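Local coordinates for protein listeriolysin O (Listeria monocytogenes, PDB 4CDB) that binds cholesterol-containing host membranes, changes conformation and inserts as an oligomeric pore that causes cytolysis, at residues A[147-150]-A[151-154]; A[183-186]-A[187-190]; A[13-16]-A[17-21]. All coordinates share one frame; numbering follows the deposited sequence.

How the contacts relate
The three contacts of listeriolysin O lie at the start of one helix, the end of a second and the junction between two others. From the N terminus, contact 3 comes first, capping the start of helix 14-28 at the surface. Contact 1 follows at the finishing turn of helix 137-152, which packs against strand 114-118. Contact 2 comes last, where the chain leaves helix 176-183 and enters helix 187-194. Each closes only a turn of the backbone; the three run in series, and none nests in or crosses another. They do not touch: even contact 1 and contact 2 have their nearest atoms about 23 Å apart.

Contact 1: residues A[147-150]-A[151-154]; sequences LVER and WNEK
The carbonyl oxygen Val148 O receives two backbone N-H groups in the last turn of helix 137-152, a compact example of how a helix runs out. Asn152 N reaches Val148 O at 3.1 Å with an N-H···O angle of 155°, in the alpha-helical pattern, while Trp151 N adds a weak second bond to the same oxygen. The main bond of Trp151 N goes one residue further back, to Leu147 O at 3.1 Å. One step on, Glu153 N makes a weak bond of 3.5 Å to Arg150 O, and the chain passes into loop.

The side chains follow the same turn. With CG of Asn152 beside its own backbone N (chi1 -71°), the amide folds back along Val148, pointing the same way as that side chain. Its ND2 packs 3.5 Å from Val148 CG1. Glu149 and Glu153 meet at an angle, their carboxylate planes 69° apart and Glu149 OE1 only 3.5 Å from Glu153 OE2. That like-charge approach is probably eased by Arg340, which forms a salt bridge with Glu149 OE1 and also touches Asn152.

On the inner side, Leu147 and Val148 lie against Ile118 of strand 114-118, and Trp151 settles among Leu120 and Met123 with NE1 bonded to Pro121 O. Arg150 is anchored through NH2, which donates to the carbonyl oxygens of Asp127 and Lys129. This holds the flat guanidinium in place, with Leu147 CD2 lying 3.6 Å above one of its faces, toward the rim.

Contact 2: residues A[183-186]-A[187-190]; sequences FGTA and FKAV. With NA (sodium ion), chain N.
First torsions near -60° in both Thr185 and Lys188 place different branches against each other. In Thr185 (chi1 -56°) OG1 lies beside the backbone N and the methyl CG2 is anti to it; in Lys188 (chi1 -53°) CG is beside N, and CD runs past the methyl. The two side chains lie alongside each other, pointing the same way, with CG2 of Thr185 4.0 Å from CD of Lys188. The lysine also passes over the backbone, its CG 3.4 Å from Thr185 O. The hydroxyl of Thr185 is engaged separately, bonded to Val100 O.

The backbone between these side chains changes direction. Gly184, with phi 79°, ends the helical conformation of helix 176-183 and opens a type I beta turn that Phe187 N closes by bonding Gly184 O at 3.1 Å. Lys188 N then takes Thr185 O, also at 3.1 Å. Ala186 O collects two weak bonds from Ala189 N and Val190 N as helix 187-194 begins, and Val190 CG2 packs 3.5 Å from that oxygen.

The two phenylalanines meet through their CB atoms, 4.1 Å apart, and both reach Val210 of strand 207-222. The carbonyl of Phe183 serves a different purpose: its O binds a sodium ion at 2.8 Å, in a site completed by a water at 2.6 Å, Gln78 OE1 and Tyr265 OH.

Residues 176-189 probably become a membrane-spanning beta strand in the pore, so what is seen here is consistent with the soluble form of a cholesterol-dependent cytolysin, in which this transmembrane region is stored as short helices joined by a type I beta turn that starts at a glycine of positive phi.

Contact 3: residues A[13-16]-A[17-21]; sequences TPIE and KKHAD
Lys17, Ile15 and Glu16 carry most of the contact that starts helix 14-28, and Lys17 joins it first through its backbone, where N meets Thr13 O at 3.0 Å, nearly in line with the carbonyl. Its side chain runs back toward the helix start, CG 3.5 Å from Thr13 O, and is extended beyond CG; it also touches Lys12.

Glu16 likewise heads back toward the helix start, its chain extended beyond CG, to reach the N-cap residue Thr13. With CG beside its backbone N (chi1 -76°), Glu16 OE1 accepts from Thr13 N at 2.9 Å, the donor coming from above the carboxylate plane. Thr13 OG1 returns a weak bond from Glu16 N at 3.4 Å. This reciprocal pair is a capping box. At its other end Glu16 O takes Ala20 N at 3.0 Å, carrying the helical pattern onward, and the side chain also reaches Lys234.

Ile15 turns to His19. Its CG1 lies anti to the backbone N (chi1 -164°) and comes 3.5 Å from His19 NE2, with CD1 close by, the two side chains crossing at a slant. Ile15 O binds His19 N at 2.9 Å and also sits 3.1 Å above one face of the imidazole, toward its rim.

The contact thus combines an isoleucine-imidazole packing with a polar cap. At the first turn of a helix the leading N-H groups have no earlier carbonyl in the helix to bind; here a hydroxyl offers Glu16 N a weak bond, and the glutamate's negative charge probably interacts favourably with the positive end of the helix dipole.

Contact 1: residues A[147-150]-A[151-154]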
ATOM      1  N   LEU A 147     -15.032 -16.241  27.162  1.00 45.35           N
ATOM      2  CA  LEU A 147     -13.604 -16.555  27.164  1.00 40.13           C
ATOM      3  C   LEU A 147     -12.750 -15.335  27.503  1.00 42.59           C
ATOM      4  O   LEU A 147     -11.785 -15.434  28.263  1.00 39.67           O
ATOM      5  CB  LEU A 147     -13.177 -17.132  25.811  1.00 35.42           C
ATOM      6  CG  LEU A 147     -13.691 -18.529  25.451  1.00 37.23           C
ATOM      7  CD1 LEU A 147     -13.194 -18.940  24.073  1.00 38.03           C
ATOM      8  CD2 LEU A 147     -13.275 -19.554  26.500  1.00 37.87           C
ATOM      9  N   VAL A 148     -13.107 -14.187  26.932  1.00 36.09           N
ATOM     10  CA  VAL A 148     -12.378 -12.945  27.174  1.00 37.33           C
ATOM     11  C   VAL A 148     -12.470 -12.522  28.642  1.00 47.00           C
ATOM     12  O   VAL A 148     -11.479 -12.105  29.241  1.00 48.26           O
ATOM     13  CB  VAL A 148     -12.888 -11.804  26.265  1.00 36.66           C
ATOM     14  CG1 VAL A 148     -12.352 -10.461  26.729  1.00 44.73           C
ATOM     15  CG2 VAL A 148     -12.503 -12.062  24.813  1.00 34.79           C
ATOM     16  N   GLU A 149     -13.662 -12.638  29.218  1.00 48.24           N
ATOM     17  CA  GLU A 149     -13.858 -12.306  30.625  1.00 61.67           C
ATOM     18  C   GLU A 149     -13.106 -13.261  31.541  1.00 65.17           C
ATOM     19  O   GLU A 149     -12.593 -12.857  32.583  1.00 69.87           O
ATOM     20  CB  GLU A 149     -15.345 -12.298  30.986  1.00 70.35           C
ATOM     21  CG  GLU A 149     -16.061 -11.023  30.593  1.00 81.19           C
ATOM     22  CD  GLU A 149     -15.429  -9.787  31.212  1.00 91.76           C
ATOM     23  OE1 GLU A 149     -15.091  -9.823  32.415  1.00 96.09           O
ATOM     24  OE2 GLU A 149     -15.278  -8.775  30.496  1.00 93.88           O
ATOM     25  N   ARG A 150     -13.049 -14.530  31.148  1.00 56.42           N
ATOM     26  CA  ARG A 150     -12.332 -15.539  31.919  1.00 57.46           C
ATOM     27  C   ARG A 150     -10.838 -15.228  31.994  1.00 57.94           C
ATOM     28  O   ARG A 150     -10.199 -15.453  33.024  1.00 55.68           O
ATOM     29  CB  ARG A 150     -12.575 -16.939  31.342  1.00 55.53           C
ATOM     30  CG  ARG A 150     -13.423 -17.828  32.239  1.00 61.00           C
ATOM     31  CD  ARG A 150     -14.230 -18.852  31.445  1.00 63.90           C
ATOM     32  NE  ARG A 150     -13.392 -19.800  30.713  1.00 60.32           N
ATOM     33  CZ  ARG A 150     -13.860 -20.859  30.059  1.00 55.09           C
ATOM     34  NH1 ARG A 150     -15.162 -21.112  30.048  1.00 53.78           N
ATOM     35  NH2 ARG A 150     -13.029 -21.670  29.419  1.00 51.75           N
ATOM     36  N   TRP A 151     -10.290 -14.695  30.907  1.00 48.33           N
ATOM     37  CA  TRP A 151      -8.886 -14.307  30.876  1.00 52.37           C
ATOM     38  C   TRP A 151      -8.641 -13.059  31.719  1.00 65.05           C
ATOM     39  O   TRP A 151      -7.636 -12.961  32.422  1.00 64.37           O
ATOM     40  CB  TRP A 151      -8.416 -14.070  29.438  1.00 46.45           C
ATOM     41  CG  TRP A 151      -6.958 -13.709  29.341  1.00 46.74           C
ATOM     42  CD1 TRP A 151      -5.899 -14.571  29.317  1.00 49.23           C
ATOM     43  CD2 TRP A 151      -6.400 -12.389  29.258  1.00 47.61           C
ATOM     44  NE1 TRP A 151      -4.718 -13.871  29.224  1.00 51.21           N
ATOM     45  CE2 TRP A 151      -4.999 -12.530  29.186  1.00 49.94           C
ATOM     46  CE3 TRP A 151      -6.950 -11.105  29.236  1.00 45.08           C
ATOM     47  CZ2 TRP A 151      -4.141 -11.433  29.096  1.00 48.83           C
ATOM     48  CZ3 TRP A 151      -6.097 -10.017  29.147  1.00 50.50           C
ATOM     49  CH2 TRP A 151      -4.709 -10.188  29.077  1.00 49.26           C
ATOM     50  N   ASN A 152      -9.568 -12.108  31.642  1.00 69.61           N
ATOM     51  CA  ASN A 152      -9.461 -10.865  32.399  1.00 70.81           C
ATOM     52  C   ASN A 152      -9.542 -11.078  33.909  1.00 70.41           C
ATOM     53  O   ASN A 152      -9.110 -10.228  34.685  1.00 73.61           O
ATOM     54  CB  ASN A 152     -10.539  -9.868  31.957  1.00 70.14           C
ATOM     55  CG  ASN A 152     -10.282  -9.298  30.574  1.00 73.12           C
ATOM     56  OD1 ASN A 152      -9.138  -9.061  30.189  1.00 77.28           O
ATOM     57  ND2 ASN A 152     -11.353  -9.067  29.822  1.00 69.47           N
ATOM     58  N   GLU A 153     -10.094 -12.216  34.318  1.00 69.32           N
ATOM     59  CA  GLU A 153     -10.348 -12.476  35.733  1.00 71.78           C
ATOM     60  C   GLU A 153      -9.419 -13.525  36.349  1.00 78.07           C
ATOM     61  O   GLU A 153      -9.571 -13.880  37.517  1.00 86.20           O
ATOM     62  CB  GLU A 153     -11.808 -12.890  35.943  1.00 71.21           C
ATOM     63  CG  GLU A 153     -12.822 -11.810  35.593  1.00 77.44           C
ATOM     64  CD  GLU A 153     -14.259 -12.282  35.739  1.00 83.55           C
ATOM     65  OE1 GLU A 153     -14.473 -13.449  36.131  1.00 86.38           O
ATOM     66  OE2 GLU A 153     -15.178 -11.483  35.460  1.00 86.89           O
ATOM     67  N   LYS A 154      -8.465 -14.022  35.568  1.00 73.81           N
ATOM     68  CA  LYS A 154      -7.529 -15.028  36.066  1.00 69.81           C
ATOM     69  C   LYS A 154      -6.085 -14.742  35.673  1.00 66.44           C
ATOM     70  O   LYS A 154      -5.164 -14.986  36.452  1.00 73.12           O
ATOM     71  CB  LYS A 154      -7.909 -16.426  35.570  1.00 66.88           C
ATOM     72  CG  LYS A 154      -9.045 -17.094  36.321  1.00 72.42           C
ATOM     73  CD  LYS A 154      -9.033 -18.597  36.073  1.00 75.65           C
ATOM     74  CE  LYS A 154     -10.345 -19.246  36.480  1.00 78.41           C
ATOM     75  NZ  LYS A 154     -10.365 -20.695  36.132  1.00 80.80           N
TER

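Contact 2: residues A[183-186]-A[187-190]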
ATOM      1  N   PHE A 183      -5.345  -5.699  -0.694  1.00 32.69           N
ATOM      2  CA  PHE A 183      -6.074  -5.482   0.551  1.00 34.56           C
ATOM      3  C   PHE A 183      -7.471  -6.105   0.556  1.00 38.36           C
ATOM      4  O   PHE A 183      -8.257  -5.872   1.474  1.00 39.33           O
ATOM      5  CB  PHE A 183      -6.170  -3.984   0.845  1.00 36.95           C
ATOM      6  CG  PHE A 183      -4.835  -3.306   0.973  1.00 41.62           C
ATOM      7  CD1 PHE A 183      -4.105  -3.400   2.147  1.00 40.24           C
ATOM      8  CD2 PHE A 183      -4.311  -2.571  -0.080  1.00 41.25           C
ATOM      9  CE1 PHE A 183      -2.875  -2.775   2.269  1.00 42.40           C
ATOM     10  CE2 PHE A 183      -3.082  -1.943   0.036  1.00 39.56           C
ATOM     11  CZ  PHE A 183      -2.363  -2.045   1.212  1.00 40.45           C
ATOM     12  N   GLY A 184      -7.777  -6.897  -0.466  1.00 36.70           N
ATOM     13  CA  GLY A 184      -9.081  -7.529  -0.563  1.00 29.42           C
ATOM     14  C   GLY A 184     -10.133  -6.568  -1.081  1.00 32.54           C
ATOM     15  O   GLY A 184      -9.883  -5.366  -1.186  1.00 30.54           O
ATOM     16  N   THR A 185     -11.311  -7.095  -1.403  1.00 36.29           N
ATOM     17  CA  THR A 185     -12.421  -6.288  -1.908  1.00 36.93           C
ATOM     18  C   THR A 185     -12.877  -5.273  -0.862  1.00 36.40           C
ATOM     19  O   THR A 185     -13.462  -4.236  -1.190  1.00 31.80           O
ATOM     20  CB  THR A 185     -13.610  -7.184  -2.334  1.00 42.90           C
ATOM     21  OG1 THR A 185     -13.165  -8.136  -3.309  1.00 43.80           O
ATOM     22  CG2 THR A 185     -14.744  -6.359  -2.930  1.00 46.35           C
ATOM     23  N   ALA A 186     -12.580  -5.566   0.400  1.00 34.82           N
ATOM     24  CA  ALA A 186     -12.916  -4.671   1.503  1.00 37.32           C
ATOM     25  C   ALA A 186     -12.286  -3.284   1.358  1.00 34.39           C
ATOM     26  O   ALA A 186     -12.715  -2.335   2.011  1.00 33.70           O
ATOM     27  CB  ALA A 186     -12.519  -5.299   2.834  1.00 36.93           C
ATOM     28  N   PHE A 187     -11.273  -3.169   0.503  1.00 34.87           N
ATOM     29  CA  PHE A 187     -10.641  -1.878   0.247  1.00 38.55           C
ATOM     30  C   PHE A 187     -11.629  -0.841  -0.299  1.00 41.19           C
ATOM     31  O   PHE A 187     -11.509   0.347  -0.000  1.00 44.07           O
ATOM     32  CB  PHE A 187      -9.443  -2.019  -0.698  1.00 39.34           C
ATOM     33  CG  PHE A 187      -8.911  -0.701  -1.192  1.00 44.34           C
ATOM     34  CD1 PHE A 187      -8.121   0.095  -0.375  1.00 45.79           C
ATOM     35  CD2 PHE A 187      -9.214  -0.251  -2.467  1.00 48.11           C
ATOM     36  CE1 PHE A 187      -7.640   1.315  -0.824  1.00 47.25           C
ATOM     37  CE2 PHE A 187      -8.736   0.966  -2.920  1.00 52.09           C
ATOM     38  CZ  PHE A 187      -7.950   1.749  -2.098  1.00 50.67           C
ATOM     39  N   LYS A 188     -12.601  -1.294  -1.091  1.00 40.23           N
ATOM     40  CA  LYS A 188     -13.582  -0.393  -1.698  1.00 43.15           C
ATOM     41  C   LYS A 188     -14.386   0.350  -0.635  1.00 46.65           C
ATOM     42  O   LYS A 188     -14.673   1.538  -0.779  1.00 47.66           O
ATOM     43  CB  LYS A 188     -14.522  -1.151  -2.641  1.00 47.94           C
ATOM     44  CG  LYS A 188     -13.807  -1.975  -3.705  1.00 53.49           C
ATOM     45  CD  LYS A 188     -14.781  -2.733  -4.605  1.00 57.59           C
ATOM     46  CE  LYS A 188     -15.188  -1.898  -5.809  1.00 62.60           C
ATOM     47  NZ  LYS A 188     -15.517  -2.746  -6.993  1.00 66.82           N
ATOM     48  N   ALA A 189     -14.751  -0.357   0.431  1.00 44.88           N
ATOM     49  CA  ALA A 189     -15.459   0.259   1.548  1.00 45.66           C
ATOM     50  C   ALA A 189     -14.571   1.288   2.241  1.00 41.55           C
ATOM     51  O   ALA A 189     -15.014   2.390   2.563  1.00 43.52           O
ATOM     52  CB  ALA A 189     -15.918  -0.802   2.539  1.00 40.42           C
ATOM     53  N   VAL A 190     -13.316   0.917   2.466  1.00 37.33           N
ATOM     54  CA  VAL A 190     -12.354   1.814   3.093  1.00 43.83           C
ATOM     55  C   VAL A 190     -12.085   3.028   2.205  1.00 44.72           C
ATOM     56  O   VAL A 190     -11.945   4.148   2.695  1.00 47.64           O
ATOM     57  CB  VAL A 190     -11.023   1.090   3.398  1.00 43.51           C
ATOM     58  CG1 VAL A 190     -10.015   2.050   4.005  1.00 44.93           C
ATOM     59  CG2 VAL A 190     -11.263  -0.081   4.334  1.00 46.21           C
TER
HETATM   60 NA    NA N1539      -7.712  -4.739   4.016  1.00 56.28          NA
HETATM   61  O   HOH W   1      -5.477  -5.732   4.817  1.00 40.98           O

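Contact 3: residues A[13-16]-A[17-21]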
ATOM      1  N   THR A  13     -31.440 -40.434  16.402  1.00 44.15           N
ATOM      2  CA  THR A  13     -32.300 -41.552  16.029  1.00 45.68           C
ATOM      3  C   THR A  13     -31.714 -42.234  14.795  1.00 42.15           C
ATOM      4  O   THR A  13     -30.892 -41.637  14.098  1.00 46.27           O
ATOM      5  CB  THR A  13     -33.736 -41.071  15.718  1.00 43.44           C
ATOM      6  OG1 THR A  13     -33.711 -40.186  14.594  1.00 39.37           O
ATOM      7  CG2 THR A  13     -34.334 -40.354  16.917  1.00 40.77           C
ATOM      8  N   PRO A  14     -32.117 -43.493  14.529  1.00 41.70           N
ATOM      9  CA  PRO A  14     -31.624 -44.223  13.354  1.00 34.84           C
ATOM     10  C   PRO A  14     -31.681 -43.433  12.042  1.00 38.17           C
ATOM     11  O   PRO A  14     -30.721 -43.483  11.274  1.00 44.42           O
ATOM     12  CB  PRO A  14     -32.555 -45.434  13.293  1.00 34.04           C
ATOM     13  CG  PRO A  14     -32.860 -45.714  14.732  1.00 38.49           C
ATOM     14  CD  PRO A  14     -32.929 -44.362  15.405  1.00 39.97           C
ATOM     15  N   ILE A  15     -32.769 -42.712  11.788  1.00 36.85           N
ATOM     16  CA  ILE A  15     -32.889 -41.962  10.538  1.00 37.27           C
ATOM     17  C   ILE A  15     -32.028 -40.697  10.546  1.00 35.27           C
ATOM     18  O   ILE A  15     -31.582 -40.231   9.495  1.00 39.15           O
ATOM     19  CB  ILE A  15     -34.362 -41.620  10.190  1.00 36.97           C
ATOM     20  CG1 ILE A  15     -34.482 -41.203   8.721  1.00 41.04           C
ATOM     21  CG2 ILE A  15     -34.906 -40.534  11.110  1.00 33.07           C
ATOM     22  CD1 ILE A  15     -35.901 -40.911   8.273  1.00 46.29           C
ATOM     23  N   GLU A  16     -31.788 -40.149  11.733  1.00 36.57           N
ATOM     24  CA  GLU A  16     -30.924 -38.985  11.867  1.00 37.90           C
ATOM     25  C   GLU A  16     -29.477 -39.362  11.567  1.00 33.79           C
ATOM     26  O   GLU A  16     -28.724 -38.576  10.993  1.00 40.00           O
ATOM     27  CB  GLU A  16     -31.061 -38.360  13.260  1.00 37.25           C
ATOM     28  CG  GLU A  16     -32.348 -37.563  13.447  1.00 41.97           C
ATOM     29  CD  GLU A  16     -32.619 -37.187  14.895  1.00 47.62           C
ATOM     30  OE1 GLU A  16     -31.860 -37.627  15.784  1.00 48.73           O
ATOM     31  OE2 GLU A  16     -33.597 -36.451  15.138  1.00 46.33           O
ATOM     32  N   LYS A  17     -29.098 -40.577  11.950  1.00 31.96           N
ATOM     33  CA  LYS A  17     -27.769 -41.092  11.652  1.00 31.15           C
ATOM     34  C   LYS A  17     -27.627 -41.348  10.162  1.00 37.05           C
ATOM     35  O   LYS A  17     -26.576 -41.096   9.574  1.00 39.03           O
ATOM     36  CB  LYS A  17     -27.502 -42.379  12.434  1.00 35.04           C
ATOM     37  CG  LYS A  17     -27.449 -42.187  13.936  1.00 40.55           C
ATOM     38  CD  LYS A  17     -27.087 -43.489  14.628  1.00 48.16           C
ATOM     39  CE  LYS A  17     -26.991 -43.305  16.132  1.00 51.28           C
ATOM     40  NZ  LYS A  17     -26.656 -44.589  16.807  1.00 53.30           N
ATOM     41  N   LYS A  18     -28.696 -41.856   9.556  1.00 35.35           N
ATOM     42  CA  LYS A  18     -28.728 -42.074   8.117  1.00 34.06           C
ATOM     43  C   LYS A  18     -28.587 -40.753   7.354  1.00 32.79           C
ATOM     44  O   LYS A  18     -27.853 -40.675   6.372  1.00 34.29           O
ATOM     45  CB  LYS A  18     -30.019 -42.792   7.711  1.00 33.29           C
ATOM     46  CG  LYS A  18     -30.098 -43.141   6.229  1.00 38.39           C
ATOM     47  CD  LYS A  18     -31.466 -43.695   5.851  1.00 42.08           C
ATOM     48  CE  LYS A  18     -31.559 -43.957   4.353  1.00 49.22           C
ATOM     49  NZ  LYS A  18     -32.939 -44.335   3.938  1.00 54.75           N
ATOM     50  N   HIS A  19     -29.277 -39.713   7.815  1.00 35.18           N
ATOM     51  CA  HIS A  19     -29.195 -38.406   7.168  1.00 40.24           C
ATOM     52  C   HIS A  19     -27.796 -37.804   7.300  1.00 39.60           C
ATOM     53  O   HIS A  19     -27.289 -37.184   6.364  1.00 42.19           O
ATOM     54  CB  HIS A  19     -30.241 -37.441   7.738  1.00 40.20           C
ATOM     55  CG  HIS A  19     -31.652 -37.793   7.385  1.00 47.14           C
ATOM     56  ND1 HIS A  19     -31.987 -38.472   6.232  1.00 50.53           N
ATOM     57  CD2 HIS A  19     -32.818 -37.561   8.034  1.00 49.60           C
ATOM     58  CE1 HIS A  19     -33.295 -38.642   6.187  1.00 51.54           C
ATOM     59  NE2 HIS A  19     -33.823 -38.097   7.270  1.00 51.85           N
ATOM     60  N   ALA A  20     -27.179 -37.991   8.464  1.00 37.59           N
ATOM     61  CA  ALA A  20     -25.830 -37.485   8.701  1.00 37.72           C
ATOM     62  C   ALA A  20     -24.838 -38.166   7.765  1.00 39.65           C
ATOM     63  O   ALA A  20     -23.954 -37.521   7.200  1.00 37.67           O
ATOM     64  CB  ALA A  20     -25.424 -37.692  10.162  1.00 35.19           C
ATOM     65  N   ASP A  21     -25.003 -39.472   7.593  1.00 37.96           N
ATOM     66  CA  ASP A  21     -24.153 -40.239   6.697  1.00 38.85           C
ATOM     67  C   ASP A  21     -24.360 -39.821   5.239  1.00 36.88           C
ATOM     68  O   ASP A  21     -23.406 -39.748   4.469  1.00 37.60           O
ATOM     69  CB  ASP A  21     -24.416 -41.732   6.874  1.00 42.88           C
ATOM     70  CG  ASP A  21     -23.627 -42.584   5.902  1.00 57.26           C
ATOM     71  OD1 ASP A  21     -22.452 -42.884   6.197  1.00 63.89           O
ATOM     72  OD2 ASP A  21     -24.184 -42.964   4.850  1.00 63.57           O
TER